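Local atomic coordinates of sister chromatid cohesion protein (Chaetomium thermophilum, PDB entry 5T8V), a protein that probably serves as a cohesin loader acting on chromatin, the chain described here being its C-terminal HEAT-repeat fragment. Residues R866-I872 with D905-L910; V913-R919 with R975-I979; N988-H993 with A1006-M1012; L1026-K1030 with D1062-L1067. Residues are numbered along the deposited sequence.

The four contacts follow one another along the chain, each closing before the next opens, and all lie on the same side of the chain's centre, their own centres about 59 to 69 Å from it. Contacts 1 and 2 are about 16 Å apart between centres and touch directly, Ile872 CG2 lying 4.0 Å from Val913 CG2. Contact 2 uses helix 969-986, and contact 3 takes up the loop that follows it, with centres about 20 Å apart. Contact 4, about 19 Å from contact 2 between centres, joins helix 1026-1042, which also supplies Asp1034 to Arg919 of contact 2, to the turn between helices 1050-1062 and 1065-1086. Together they trace local, sequential packing in an all-helical HEAT-repeat array.

Contact 1: residues R866-I872 with D905-L910; sequences RPYIASI and DVRKEL
The short helix 866-870 lies beside the end of helix 900-910: the axes of 866-870 and of the 905-910 part come within 9.9 Å, their N-to-C directions 32° apart, so the two run roughly parallel. The CA pairs Ala870-Glu909 (5.9 Å) and Ile869-Leu910 (6.9 Å) set the register. Arg866 starts sideways, but chi1 t and chi2 p swing its guanidinium across: NH1 donates to Glu909 OE1 at 2.6 Å (155°), and NH2 bonds weakly to Glu909 OE2 at 3.1 Å, a bidentate salt bridge. Val906 CG2 covers one guanidinium face, 4.1 Å from Arg866 CZ. Ile869 points toward the partner and puts CG2 4.0 Å from Leu910 CD1. Ala870 CB touches Glu909 OE1 at 3.7 Å. Further along, Ile872 CD1 meets the same Leu910 CD1 at 3.7 Å. Helices 878-891 and 919-935 flank this apolar cluster, as expected in stacked HEAT helices. The contact therefore pairs a buried aliphatic side with a partly exposed ion pair, so neighbouring helices are joined by both packing and charge.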
# COMPACT_ATOMS: atom_id res chain seq x y z
N ARG A 866 3.75 -25.50 50.18
CA ARG A 866 3.28 -26.42 51.22
C ARG A 866 1.88 -26.13 51.73
O ARG A 866 1.05 -27.06 51.75
CB ARG A 866 4.29 -26.40 52.38
CG ARG A 866 4.11 -27.51 53.39
CD ARG A 866 4.62 -28.83 52.84
NE ARG A 866 4.56 -29.90 53.84
CZ ARG A 866 3.45 -30.57 54.15
NH1 ARG A 866 2.31 -30.29 53.54
NH2 ARG A 866 3.49 -31.52 55.08
N PRO A 867 1.53 -24.91 52.15
CA PRO A 867 0.18 -24.69 52.69
C PRO A 867 -0.92 -24.88 51.66
O PRO A 867 -2.06 -25.16 52.04
CB PRO A 867 0.23 -23.24 53.19
CG PRO A 867 1.33 -22.61 52.41
CD PRO A 867 2.35 -23.68 52.19
N TYR A 868 -0.62 -24.73 50.36
CA TYR A 868 -1.64 -24.98 49.34
C TYR A 868 -2.07 -26.44 49.33
O TYR A 868 -3.22 -26.74 49.00
CB TYR A 868 -1.11 -24.58 47.96
CG TYR A 868 -1.02 -23.09 47.74
CD1 TYR A 868 -2.17 -22.31 47.64
CD2 TYR A 868 0.21 -22.46 47.61
CE1 TYR A 868 -2.10 -20.95 47.42
CE2 TYR A 868 0.29 -21.09 47.39
CZ TYR A 868 -0.86 -20.35 47.30
OH TYR A 868 -0.79 -18.99 47.09
N ILE A 869 -1.17 -27.36 49.69
CA ILE A 869 -1.52 -28.78 49.69
C ILE A 869 -2.47 -29.09 50.84
O ILE A 869 -3.44 -29.84 50.67
CB ILE A 869 -0.24 -29.65 49.77
CG1 ILE A 869 0.55 -29.57 48.46
CG2 ILE A 869 -0.59 -31.11 50.08
CD1 ILE A 869 1.48 -28.40 48.36
N ALA A 870 -2.21 -28.54 52.02
CA ALA A 870 -3.04 -28.84 53.18
C ALA A 870 -4.48 -28.39 52.98
O ALA A 870 -5.41 -29.00 53.52
CB ALA A 870 -2.46 -28.19 54.43
N SER A 871 -4.69 -27.33 52.20
CA SER A 871 -6.02 -26.77 51.99
C SER A 871 -6.73 -27.35 50.77
O SER A 871 -7.85 -26.94 50.47
CB SER A 871 -5.94 -25.25 51.85
OG SER A 871 -5.10 -24.88 50.77
N ILE A 872 -6.10 -28.30 50.06
CA ILE A 872 -6.75 -28.90 48.90
C ILE A 872 -8.09 -29.51 49.28
O ILE A 872 -9.02 -29.56 48.46
CB ILE A 872 -5.83 -29.95 48.25
CG1 ILE A 872 -4.66 -29.26 47.53
CG2 ILE A 872 -6.60 -30.84 47.26
CD1 ILE A 872 -3.58 -30.20 47.03
N ASP A 905 4.74 -36.74 54.93
CA ASP A 905 3.75 -35.77 55.37
C ASP A 905 2.84 -35.36 54.22
O ASP A 905 1.61 -35.32 54.37
CB ASP A 905 4.44 -34.55 55.97
CG ASP A 905 5.19 -34.87 57.25
OD1 ASP A 905 4.76 -35.78 57.98
OD2 ASP A 905 6.22 -34.21 57.51
N VAL A 906 3.43 -35.04 53.07
CA VAL A 906 2.63 -34.61 51.92
C VAL A 906 1.59 -35.67 51.58
O VAL A 906 0.42 -35.37 51.35
CB VAL A 906 3.54 -34.30 50.72
CG1 VAL A 906 2.72 -34.13 49.44
CG2 VAL A 906 4.35 -33.05 50.99
N ARG A 907 2.01 -36.94 51.54
CA ARG A 907 1.06 -38.00 51.23
C ARG A 907 -0.05 -38.08 52.27
O ARG A 907 -1.23 -38.19 51.92
CB ARG A 907 1.77 -39.35 51.12
CG ARG A 907 0.82 -40.51 50.85
CD ARG A 907 1.55 -41.76 50.41
NE ARG A 907 2.44 -42.27 51.45
CZ ARG A 907 3.21 -43.35 51.32
NH1 ARG A 907 3.20 -44.05 50.19
NH2 ARG A 907 3.98 -43.74 52.32
N LYS A 908 0.31 -38.01 53.55
CA LYS A 908 -0.71 -38.09 54.60
C LYS A 908 -1.70 -36.94 54.52
O LYS A 908 -2.88 -37.11 54.85
CB LYS A 908 -0.05 -38.15 55.98
CG LYS A 908 0.39 -39.54 56.39
CD LYS A 908 0.70 -39.61 57.89
CE LYS A 908 2.18 -39.81 58.16
NZ LYS A 908 2.62 -41.22 57.93
N GLU A 909 -1.24 -35.76 54.09
CA GLU A 909 -2.14 -34.62 53.90
C GLU A 909 -2.85 -34.65 52.55
O GLU A 909 -3.78 -33.86 52.35
CB GLU A 909 -1.36 -33.31 54.01
CG GLU A 909 -0.63 -33.12 55.34
CD GLU A 909 0.09 -31.79 55.41
OE1 GLU A 909 -0.00 -31.00 54.45
OE2 GLU A 909 0.75 -31.53 56.44
N LEU A 910 -2.44 -35.53 51.64
CA LEU A 910 -2.93 -35.53 50.28
C LEU A 910 -3.83 -36.71 49.95
O LEU A 910 -4.47 -36.71 48.89
CB LEU A 910 -1.74 -35.51 49.30
CG LEU A 910 -2.01 -35.16 47.84
CD1 LEU A 910 -2.47 -33.71 47.73
CD2 LEU A 910 -0.77 -35.40 47.01

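Contact 2: residues V913-R919 with R975-I979; sequences VVAKVPR and RYSLI
Helix 969-986 meets the turn that joins helix 900-910 to helix 919-935; this turn passes from a 3-10 segment (913-915) through a polyproline-II-like Val917 (phi/psi -50/146) to Pro918, the N-cap residue of the next helix. The CA pairs Ala915-Arg975 (6.8 Å), Val914-Ile979 (7.2 Å) and Arg919-Leu978 (7.6 Å) fix the register. Arg975 points toward the turn with chi1 t, chi2 p and chi3 t, and its guanidinium sits among backbone carbonyls. NH2 of Arg975 donates to Val914 O at 2.6 Å (150°), while NE reaches the same oxygen weakly at 3.0 Å. Both terminal nitrogens of Arg975 also approach Val917 O, NH2 at a very short 2.3 Å and NH1 weakly at 2.6 Å; that oxygen is crowded in the model, so these two lengths deserve caution. Lys916 C lies over one face of the guanidinium, 3.4 Å from Arg975 NH2. Such a cation holding the carbonyls of an interhelical turn ties one helix of the HEAT array to the connection between two earlier ones. One turn of helix further on, Leu978 packs CD1 against Arg919 CG at 4.0 Å; the charged end of Arg919 continues to a salt bridge with Asp1034 on helix 1026-1042. Ile979, chi1 m and chi2 t, places CG1 3.5 Å from Val914 CG1, and Leu945 of helix 940-960 touches both side chains.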
# COMPACT_ATOMS: atom_id res chain seq x y z
N VAL A 913 -8.10 -36.16 50.68
CA VAL A 913 -8.81 -35.34 49.70
C VAL A 913 -9.29 -36.15 48.51
O VAL A 913 -10.12 -35.66 47.73
CB VAL A 913 -7.93 -34.18 49.20
CG1 VAL A 913 -7.30 -33.43 50.37
CG2 VAL A 913 -6.86 -34.67 48.23
N VAL A 914 -8.80 -37.38 48.35
CA VAL A 914 -9.25 -38.25 47.27
C VAL A 914 -10.75 -38.46 47.31
O VAL A 914 -11.36 -38.76 46.27
CB VAL A 914 -8.49 -39.59 47.34
CG1 VAL A 914 -9.16 -40.65 46.47
CG2 VAL A 914 -7.04 -39.40 46.93
N ALA A 915 -11.38 -38.33 48.47
CA ALA A 915 -12.78 -38.68 48.65
C ALA A 915 -13.74 -37.54 48.35
O ALA A 915 -14.95 -37.71 48.54
CB ALA A 915 -13.01 -39.18 50.08
N LYS A 916 -13.25 -36.39 47.89
CA LYS A 916 -14.11 -35.23 47.68
C LYS A 916 -13.80 -34.53 46.36
O LYS A 916 -14.71 -34.26 45.57
CB LYS A 916 -13.96 -34.23 48.83
CG LYS A 916 -14.19 -34.82 50.21
CD LYS A 916 -14.12 -33.75 51.29
CE LYS A 916 -14.36 -34.34 52.67
NZ LYS A 916 -14.39 -33.29 53.73
N VAL A 917 -12.53 -34.23 46.14
CA VAL A 917 -12.07 -33.40 45.03
C VAL A 917 -12.66 -33.87 43.70
O VAL A 917 -12.85 -35.08 43.51
CB VAL A 917 -10.54 -33.38 44.97
CG1 VAL A 917 -10.00 -34.76 44.58
CG2 VAL A 917 -10.05 -32.34 44.02
N PRO A 918 -12.97 -32.97 42.75
CA PRO A 918 -13.48 -33.43 41.45
C PRO A 918 -12.52 -34.34 40.70
O PRO A 918 -11.39 -34.56 41.13
CB PRO A 918 -13.72 -32.12 40.69
CG PRO A 918 -13.00 -31.06 41.46
CD PRO A 918 -13.03 -31.51 42.87
N ARG A 919 -12.97 -34.85 39.55
CA ARG A 919 -12.20 -35.83 38.80
C ARG A 919 -10.92 -35.22 38.24
O ARG A 919 -9.82 -35.74 38.45
CB ARG A 919 -13.06 -36.39 37.67
CG ARG A 919 -12.32 -37.30 36.68
CD ARG A 919 -13.13 -37.50 35.41
NE ARG A 919 -12.28 -37.88 34.28
CZ ARG A 919 -12.15 -39.12 33.80
NH1 ARG A 919 -12.84 -40.13 34.32
NH2 ARG A 919 -11.34 -39.34 32.78
N ARG A 975 -18.04 -42.30 43.58
CA ARG A 975 -16.73 -41.96 44.12
C ARG A 975 -15.85 -43.19 44.25
O ARG A 975 -14.65 -43.14 43.94
CB ARG A 975 -16.88 -41.25 45.46
CG ARG A 975 -15.65 -40.46 45.87
CD ARG A 975 -15.45 -39.25 44.96
NE ARG A 975 -14.16 -38.62 45.15
CZ ARG A 975 -13.70 -37.62 44.40
NH1 ARG A 975 -14.44 -37.15 43.40
NH2 ARG A 975 -12.51 -37.10 44.64
N TYR A 976 -16.41 -44.31 44.72
CA TYR A 976 -15.63 -45.54 44.82
C TYR A 976 -15.03 -45.91 43.46
O TYR A 976 -13.81 -46.06 43.32
CB TYR A 976 -16.50 -46.68 45.35
CG TYR A 976 -16.92 -46.54 46.80
CD1 TYR A 976 -16.05 -46.02 47.75
CD2 TYR A 976 -18.18 -46.94 47.22
CE1 TYR A 976 -16.42 -45.90 49.08
CE2 TYR A 976 -18.56 -46.83 48.54
CZ TYR A 976 -17.68 -46.30 49.47
OH TYR A 976 -18.06 -46.19 50.78
N SER A 977 -15.89 -46.07 42.45
CA SER A 977 -15.43 -46.43 41.12
C SER A 977 -14.46 -45.40 40.56
O SER A 977 -13.54 -45.76 39.83
CB SER A 977 -16.62 -46.59 40.18
OG SER A 977 -17.19 -45.33 39.87
N LEU A 978 -14.66 -44.12 40.88
CA LEU A 978 -13.73 -43.11 40.40
C LEU A 978 -12.35 -43.31 41.01
O LEU A 978 -11.34 -43.28 40.30
CB LEU A 978 -14.27 -41.71 40.74
CG LEU A 978 -13.40 -40.55 40.25
CD1 LEU A 978 -13.34 -40.52 38.73
CD2 LEU A 978 -13.91 -39.22 40.78
N ILE A 979 -12.29 -43.53 42.32
CA ILE A 979 -11.01 -43.74 42.99
C ILE A 979 -10.32 -44.98 42.44
O ILE A 979 -9.13 -44.95 42.09
CB ILE A 979 -11.21 -43.83 44.52
CG1 ILE A 979 -11.79 -42.52 45.06
CG2 ILE A 979 -9.89 -44.16 45.22
CD1 ILE A 979 -12.27 -42.60 46.50

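Contact 3: residues N988-H993 with A1006-M1012; sequences NLDSHH and ASVSKLM
Val1008, a beta-branched residue, adopts positive phi (phi/psi 69/-59), the values of a classic gamma turn, and Ser1009 N correspondingly makes a short but weak hydrogen bond to Ser1007 O at 2.6 Å. Ala1006, two residues earlier, also has positive phi (63/38). The facing loop, 988-993, has no regular secondary structure and bends in the opposite sense: Leu989 (-89/50) centres an inverse gamma turn, with Asp990 N weakly bonded to Asn988 O at 3.1 Å. CA atoms pair as His993-Ala1006 (4.7 Å), Asp990-Ser1007 (5.8 Å) and Asn988-Ser1009 (7.2 Å), so the two pieces run in roughly opposite directions. At the helix end, Asn988 OD1 lies 3.1 Å from Ser1009 OG; within the two segments the serine proton may go there or to Ser1007 O at 3.2 Å, and Ser1043 OG also makes a weak hydrogen bond with Ser1009 OG. Asp990, chi1 m, brings OD1 to 2.6 Å from Ser1007 O. Val1008 points toward the loop and sets CG2 3.6 Å from Leu989 O, with Phe996 touching its side chain as well. At the far end His993 CB meets Ala1006 CB at 3.5 Å, an exposed apolar touch. Ser1007, chi1 t, accepts at OG from Lys1010 N at 3.0 Å (159°). This ST motif lies at the start of helix 1009-1016, with Val1008 as N-cap, and the contact closes the loop from helix 969-986 in the HEAT array.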
# COMPACT_ATOMS: atom_id res chain seq x y z
N ASN A 988 -0.37 -48.94 39.39
CA ASN A 988 -0.72 -50.35 39.26
C ASN A 988 0.08 -51.12 40.31
O ASN A 988 1.30 -51.28 40.17
CB ASN A 988 -0.44 -50.86 37.85
CG ASN A 988 -1.46 -51.89 37.40
OD1 ASN A 988 -2.59 -51.92 37.88
ND2 ASN A 988 -1.07 -52.74 36.45
N LEU A 989 -0.61 -51.60 41.34
CA LEU A 989 0.03 -52.30 42.45
C LEU A 989 0.12 -53.80 42.19
O LEU A 989 -0.25 -54.63 43.02
CB LEU A 989 -0.74 -52.02 43.74
CG LEU A 989 -0.82 -50.54 44.15
CD1 LEU A 989 -1.79 -50.36 45.30
CD2 LEU A 989 0.56 -50.01 44.53
N ASP A 990 0.62 -54.16 41.01
CA ASP A 990 0.75 -55.58 40.66
C ASP A 990 1.81 -56.26 41.51
O ASP A 990 1.73 -57.47 41.74
CB ASP A 990 1.09 -55.73 39.18
CG ASP A 990 0.01 -55.17 38.28
OD1 ASP A 990 -1.13 -54.98 38.76
OD2 ASP A 990 0.29 -54.93 37.09
N SER A 991 2.81 -55.51 41.99
CA SER A 991 3.84 -56.10 42.84
C SER A 991 3.29 -56.49 44.21
O SER A 991 3.86 -57.37 44.86
CB SER A 991 5.01 -55.12 43.00
OG SER A 991 4.60 -53.94 43.64
N HIS A 992 2.22 -55.85 44.66
CA HIS A 992 1.58 -56.18 45.93
C HIS A 992 0.39 -57.12 45.72
O HIS A 992 -0.69 -56.92 46.27
CB HIS A 992 1.14 -54.91 46.64
CG HIS A 992 2.26 -53.96 46.91
ND1 HIS A 992 2.84 -53.18 45.92
CD2 HIS A 992 2.93 -53.67 48.05
CE1 HIS A 992 3.80 -52.45 46.45
NE2 HIS A 992 3.88 -52.72 47.74
N HIS A 993 0.60 -58.16 44.91
CA HIS A 993 -0.45 -59.14 44.66
C HIS A 993 -0.84 -59.91 45.91
O HIS A 993 -1.82 -60.66 45.86
CB HIS A 993 -0.01 -60.11 43.56
CG HIS A 993 1.25 -60.86 43.88
ND1 HIS A 993 2.50 -60.29 43.79
CD2 HIS A 993 1.44 -62.14 44.28
CE1 HIS A 993 3.41 -61.19 44.12
NE2 HIS A 993 2.79 -62.32 44.42
N ALA A 1006 -2.56 -62.45 40.50
CA ALA A 1006 -1.56 -61.40 40.65
C ALA A 1006 -1.76 -60.29 39.62
O ALA A 1006 -0.80 -59.73 39.09
CB ALA A 1006 -0.14 -61.97 40.57
N SER A 1007 -3.02 -59.97 39.34
CA SER A 1007 -3.36 -58.94 38.37
C SER A 1007 -3.76 -57.62 39.03
O SER A 1007 -3.21 -56.57 38.69
CB SER A 1007 -4.50 -59.42 37.46
OG SER A 1007 -4.79 -58.45 36.47
N VAL A 1008 -4.71 -57.66 39.97
CA VAL A 1008 -5.24 -56.46 40.61
C VAL A 1008 -6.06 -55.69 39.58
O VAL A 1008 -7.25 -55.44 39.78
CB VAL A 1008 -4.13 -55.59 41.21
CG1 VAL A 1008 -4.74 -54.45 42.02
CG2 VAL A 1008 -3.20 -56.43 42.08
N SER A 1009 -5.42 -55.29 38.48
CA SER A 1009 -6.14 -54.71 37.35
C SER A 1009 -7.40 -55.51 37.05
O SER A 1009 -8.51 -54.98 37.01
CB SER A 1009 -5.23 -54.65 36.13
OG SER A 1009 -3.90 -54.32 36.49
N LYS A 1010 -7.23 -56.82 36.84
CA LYS A 1010 -8.37 -57.69 36.57
C LYS A 1010 -9.28 -57.80 37.78
O LYS A 1010 -10.48 -58.08 37.62
CB LYS A 1010 -7.89 -59.07 36.14
CG LYS A 1010 -8.99 -60.11 36.10
CD LYS A 1010 -8.63 -61.28 35.21
CE LYS A 1010 -9.67 -62.38 35.30
NZ LYS A 1010 -9.52 -63.39 34.22
N LEU A 1011 -8.76 -57.62 38.99
CA LEU A 1011 -9.61 -57.62 40.17
C LEU A 1011 -10.53 -56.41 40.17
O LEU A 1011 -11.75 -56.53 40.36
CB LEU A 1011 -8.76 -57.66 41.44
CG LEU A 1011 -9.50 -57.61 42.78
CD1 LEU A 1011 -10.54 -58.72 42.89
CD2 LEU A 1011 -8.51 -57.71 43.93
N MET A 1012 -9.96 -55.22 39.93
CA MET A 1012 -10.77 -54.01 39.83
C MET A 1012 -11.81 -54.14 38.73
O MET A 1012 -13.01 -53.91 38.95
CB MET A 1012 -9.86 -52.80 39.59
CG MET A 1012 -8.80 -52.62 40.68
SD MET A 1012 -7.76 -51.16 40.48
CE MET A 1012 -6.72 -51.65 39.12

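Contact 4: residues L1026-K1030 with D1062-L1067; sequences LDVRK and DQIPIL
Residues 1026-1030 form the first turn of helix 1026-1042, with Lys1030 N bonded to Leu1026 O at 2.9 Å. Opposite them, helix 1050-1062 ends at Asp1062; Gln1063 breaks it with positive phi (57/42), Ile1064 is extended (-96/122), and helix 1065-1086 follows. The closest CA pair is Lys1030-Leu1067 at 5.4 Å. Thus the first turn of helix 1026-1042 packs on the tight turn between helices 1050-1062 and 1065-1086, consistent with successive helices of a HEAT-repeat array. Arg1029, chi3 p, sends both terminal nitrogens to one oxygen: NH2 reaches Asp1062 OD2 at 3.1 Å and NH1 reaches Asp1062 OD2 at 3.3 Å, in a salt bridge, while its NE bonds to Ala1020 O. Leu1067 CD2 lies over one face of this guanidinium. Leu1026, chi1 t and chi2 p, brings CD1 to a tight 3.3 Å from Leu1067 CD2 and 4.2 Å from Ile1064 CG2. Alongside, the aliphatic part of Lys1030 puts CD 3.9 Å from Ile1066 CG1.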
# COMPACT_ATOMS: atom_id res chain seq x y z
N LEU A 1026 -28.55 -45.10 34.97
CA LEU A 1026 -27.49 -44.46 34.20
C LEU A 1026 -26.43 -43.86 35.11
O LEU A 1026 -25.23 -43.93 34.80
CB LEU A 1026 -28.09 -43.39 33.29
CG LEU A 1026 -27.34 -43.07 31.99
CD1 LEU A 1026 -27.27 -44.30 31.09
CD2 LEU A 1026 -28.01 -41.92 31.26
N ASP A 1027 -26.84 -43.28 36.24
CA ASP A 1027 -25.88 -42.71 37.18
C ASP A 1027 -24.91 -43.76 37.72
O ASP A 1027 -23.87 -43.40 38.27
CB ASP A 1027 -26.61 -42.05 38.35
CG ASP A 1027 -27.39 -40.81 37.92
OD1 ASP A 1027 -27.04 -40.21 36.88
OD2 ASP A 1027 -28.35 -40.44 38.63
N VAL A 1028 -25.24 -45.04 37.57
CA VAL A 1028 -24.36 -46.13 37.99
C VAL A 1028 -23.56 -46.67 36.82
O VAL A 1028 -22.35 -46.88 36.92
CB VAL A 1028 -25.18 -47.24 38.67
CG1 VAL A 1028 -24.31 -48.46 38.97
CG2 VAL A 1028 -25.82 -46.72 39.95
N ARG A 1029 -24.22 -46.90 35.68
CA ARG A 1029 -23.52 -47.41 34.51
C ARG A 1029 -22.43 -46.45 34.04
O ARG A 1029 -21.41 -46.89 33.51
CB ARG A 1029 -24.51 -47.67 33.37
CG ARG A 1029 -25.47 -48.81 33.63
CD ARG A 1029 -26.41 -49.00 32.45
NE ARG A 1029 -25.70 -49.48 31.26
CZ ARG A 1029 -26.23 -49.52 30.04
NH1 ARG A 1029 -27.47 -49.10 29.83
NH2 ARG A 1029 -25.50 -49.97 29.02
N LYS A 1030 -22.63 -45.14 34.24
CA LYS A 1030 -21.62 -44.18 33.76
C LYS A 1030 -20.32 -44.32 34.53
O LYS A 1030 -19.29 -44.69 33.93
CB LYS A 1030 -22.18 -42.76 33.81
CG LYS A 1030 -21.15 -41.70 33.44
CD LYS A 1030 -21.69 -40.29 33.59
CE LYS A 1030 -20.60 -39.26 33.36
NZ LYS A 1030 -19.47 -39.40 34.32
N ASP A 1062 -26.56 -50.10 22.79
CA ASP A 1062 -27.57 -49.24 23.39
C ASP A 1062 -27.61 -47.85 22.75
O ASP A 1062 -28.62 -47.15 22.89
CB ASP A 1062 -27.33 -49.11 24.89
CG ASP A 1062 -27.53 -50.43 25.63
OD1 ASP A 1062 -27.50 -51.49 24.96
OD2 ASP A 1062 -27.71 -50.40 26.86
N GLN A 1063 -26.54 -47.45 22.07
CA GLN A 1063 -26.49 -46.15 21.39
C GLN A 1063 -26.75 -45.00 22.37
O GLN A 1063 -27.46 -44.04 22.05
CB GLN A 1063 -27.47 -46.10 20.22
CG GLN A 1063 -27.03 -46.89 19.00
CD GLN A 1063 -27.96 -46.70 17.82
OE1 GLN A 1063 -29.13 -46.37 17.98
NE2 GLN A 1063 -27.43 -46.89 16.62
N ILE A 1064 -26.17 -45.09 23.56
CA ILE A 1064 -26.30 -44.06 24.58
C ILE A 1064 -25.07 -43.16 24.48
O ILE A 1064 -23.94 -43.66 24.62
CB ILE A 1064 -26.43 -44.66 25.98
CG1 ILE A 1064 -27.70 -45.52 26.07
CG2 ILE A 1064 -26.46 -43.56 27.04
CD1 ILE A 1064 -27.85 -46.29 27.36
N PRO A 1065 -25.23 -41.85 24.26
CA PRO A 1065 -24.04 -41.01 23.99
C PRO A 1065 -23.03 -40.93 25.13
O PRO A 1065 -21.83 -41.04 24.88
CB PRO A 1065 -24.66 -39.64 23.68
CG PRO A 1065 -26.03 -39.94 23.21
CD PRO A 1065 -26.48 -41.11 24.01
N ILE A 1066 -23.48 -40.71 26.37
CA ILE A 1066 -22.54 -40.39 27.44
C ILE A 1066 -21.66 -41.59 27.77
O ILE A 1066 -20.43 -41.48 27.84
CB ILE A 1066 -23.30 -39.87 28.69
CG1 ILE A 1066 -22.32 -39.51 29.81
CG2 ILE A 1066 -24.32 -40.89 29.19
CD1 ILE A 1066 -21.40 -38.35 29.48
N LEU A 1067 -22.26 -42.75 27.97
CA LEU A 1067 -21.48 -43.91 28.39
C LEU A 1067 -20.81 -44.62 27.22
O LEU A 1067 -20.04 -45.56 27.45
CB LEU A 1067 -22.35 -44.88 29.18
CG LEU A 1067 -23.75 -45.26 28.69
CD1 LEU A 1067 -23.66 -46.34 27.64
CD2 LEU A 1067 -24.60 -45.71 29.85